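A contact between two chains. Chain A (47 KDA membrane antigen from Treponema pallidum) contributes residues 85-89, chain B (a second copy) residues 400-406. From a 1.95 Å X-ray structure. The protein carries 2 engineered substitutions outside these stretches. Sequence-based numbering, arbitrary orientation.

Chain A, residues 85-89: EDSRG
Chain B, residues 400-406: VRFKEFG

Contact between a tight turn of chain A and a strand end in chain B, built on two stacked arginines and three waters. D86(A) to G89(A) form a type I beta turn closed by G89(A) N to D86(A) O (3.0 Å); S87(A) (-66/-11) and R88(A) (-91/-12) occupy its corners. G89(A) follows at 91/11, where a CB would jam against the carbonyl O of R88(A). In chain B, V400(B) and R401(B) end a strand (R401(B) -101/122), and a loop continues through F402(B) (-97/167). The closest CA atoms are those of S87(A) and K403(B), 6.2 Å apart.

D86(A), chi1 p (70°) and chi2 -3°, folds its carboxylate back over the turn: OD1 accepts from R88(A) N (2.9 Å), while OD2 takes R88(A) NE (2.7 Å) and NH2 (2.9 Å) in a salt bridge. R88(A) reaches this carboxylate with chi1 to chi3 m, t, m and chi4 -178°, its CA-to-CB bond sideways to chain B. R401(B), CA-to-CB toward chain A, is also m, t, m, but chi4 of -77° turns its guanidinium flat against that of R88(A): centres 3.6 Å apart, planes at 7°. The NE atoms of R88(A) and R401(B), both donors, lie 3.4 Å apart without a hydrogen bond. D86(A) OD2 offsets these like charges, making a long salt bridge to R401(B) NE (3.7 Å); water 1 links the same two atoms, donating to OD2 (2.7 Å) and accepting from NE (2.8 Å).

S87(A), chi1 p (65°), directs its CA-to-CB bond toward chain B, its CB 3.7 Å from F402(B) O. Water 2 joins S87(A) OG (2.6 Å) to F405(B) O (2.9 Å) and, weakly, F402(B) N (2.8 Å); water 3 accepts from S87(A) N and donates to F402(B) O, both at 2.7 Å. F402(B) and F405(B), both chi1 m, direct CA-to-CB away, so they meet the turn through backbone.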

# COMPACT_ATOMS: atom_id res chain seq x y z
N GLU A 85 -10.88 20.41 3.34
CA GLU A 85 -10.99 18.97 3.22
C GLU A 85 -11.39 18.73 1.77
O GLU A 85 -12.27 19.42 1.25
CB GLU A 85 -12.07 18.45 4.16
CG GLU A 85 -12.17 16.94 4.17
CD GLU A 85 -13.28 16.44 5.06
OE1 GLU A 85 -13.35 16.88 6.23
OE2 GLU A 85 -14.09 15.60 4.59
N ASP A 86 -10.75 17.79 1.10
CA ASP A 86 -11.10 17.54 -0.29
C ASP A 86 -12.12 16.40 -0.42
O ASP A 86 -12.60 15.87 0.59
CB ASP A 86 -9.84 17.24 -1.11
CG ASP A 86 -9.22 15.89 -0.78
OD1 ASP A 86 -9.72 15.19 0.12
OD2 ASP A 86 -8.21 15.54 -1.43
N SER A 87 -12.44 16.03 -1.66
CA SER A 87 -13.42 14.98 -1.91
C SER A 87 -13.00 13.58 -1.44
O SER A 87 -13.83 12.66 -1.44
CB SER A 87 -13.75 14.93 -3.39
OG SER A 87 -12.62 14.55 -4.13
N ARG A 88 -11.73 13.41 -1.06
CA ARG A 88 -11.22 12.13 -0.56
C ARG A 88 -11.35 12.10 0.97
O ARG A 88 -11.17 11.05 1.58
CB ARG A 88 -9.72 11.95 -0.89
CG ARG A 88 -9.40 11.89 -2.38
CD ARG A 88 -7.88 11.93 -2.62
NE ARG A 88 -7.26 13.17 -2.14
CZ ARG A 88 -5.96 13.46 -2.27
NH1 ARG A 88 -5.14 12.60 -2.87
NH2 ARG A 88 -5.48 14.60 -1.79
N GLY A 89 -11.64 13.25 1.56
CA GLY A 89 -11.74 13.35 3.01
C GLY A 89 -10.39 13.74 3.62
O GLY A 89 -10.19 13.66 4.83
N VAL B 400 -8.86 14.94 -11.73
CA VAL B 400 -9.29 16.23 -11.22
C VAL B 400 -10.29 16.03 -10.10
O VAL B 400 -11.32 15.40 -10.30
CB VAL B 400 -9.96 17.08 -12.32
CG1 VAL B 400 -10.46 18.39 -11.73
CG2 VAL B 400 -8.96 17.34 -13.44
N ARG B 401 -9.95 16.54 -8.93
CA ARG B 401 -10.85 16.45 -7.78
C ARG B 401 -11.56 17.79 -7.62
O ARG B 401 -10.92 18.83 -7.48
CB ARG B 401 -10.06 16.12 -6.51
CG ARG B 401 -9.62 14.66 -6.44
CD ARG B 401 -8.93 14.37 -5.12
NE ARG B 401 -7.60 14.96 -5.04
CZ ARG B 401 -6.52 14.47 -5.65
NH1 ARG B 401 -6.60 13.36 -6.38
NH2 ARG B 401 -5.36 15.09 -5.52
N PHE B 402 -12.89 17.76 -7.66
CA PHE B 402 -13.67 18.97 -7.48
C PHE B 402 -14.14 19.06 -6.04
O PHE B 402 -14.06 18.08 -5.28
CB PHE B 402 -14.90 18.98 -8.39
CG PHE B 402 -14.59 18.70 -9.83
CD1 PHE B 402 -14.73 17.41 -10.34
CD2 PHE B 402 -14.19 19.72 -10.69
CE1 PHE B 402 -14.48 17.14 -11.68
CE2 PHE B 402 -13.93 19.47 -12.03
CZ PHE B 402 -14.08 18.17 -12.53
N LYS B 403 -14.62 20.23 -5.66
CA LYS B 403 -15.10 20.45 -4.31
C LYS B 403 -16.51 19.90 -4.11
O LYS B 403 -16.82 19.33 -3.07
CB LYS B 403 -15.08 21.94 -4.01
CG LYS B 403 -15.22 22.30 -2.54
CD LYS B 403 -15.35 23.81 -2.40
CE LYS B 403 -15.18 24.27 -0.97
NZ LYS B 403 -15.26 25.76 -0.90
N GLU B 404 -17.37 20.09 -5.11
CA GLU B 404 -18.76 19.65 -5.03
C GLU B 404 -19.14 18.49 -5.92
O GLU B 404 -20.31 18.16 -6.02
CB GLU B 404 -19.70 20.83 -5.34
CG GLU B 404 -19.66 21.97 -4.34
CD GLU B 404 -19.98 21.52 -2.92
OE1 GLU B 404 -21.01 20.82 -2.72
OE2 GLU B 404 -19.20 21.87 -2.00
N PHE B 405 -18.16 17.88 -6.59
CA PHE B 405 -18.45 16.76 -7.48
C PHE B 405 -17.45 15.62 -7.35
O PHE B 405 -16.34 15.82 -6.88
CB PHE B 405 -18.45 17.21 -8.94
CG PHE B 405 -19.42 18.32 -9.24
CD1 PHE B 405 -19.06 19.65 -9.06
CD2 PHE B 405 -20.69 18.03 -9.72
CE1 PHE B 405 -19.95 20.68 -9.35
CE2 PHE B 405 -21.60 19.04 -10.01
CZ PHE B 405 -21.22 20.38 -9.82
N GLY B 406 -17.86 14.43 -7.78
CA GLY B 406 -16.98 13.29 -7.74
C GLY B 406 -15.79 13.60 -8.64
O GLY B 406 -15.92 14.36 -9.59
O HOH W 1 -7.46 17.21 -3.38
O HOH W 2 -13.53 15.34 -6.49
O HOH W 3 -12.05 17.92 -3.55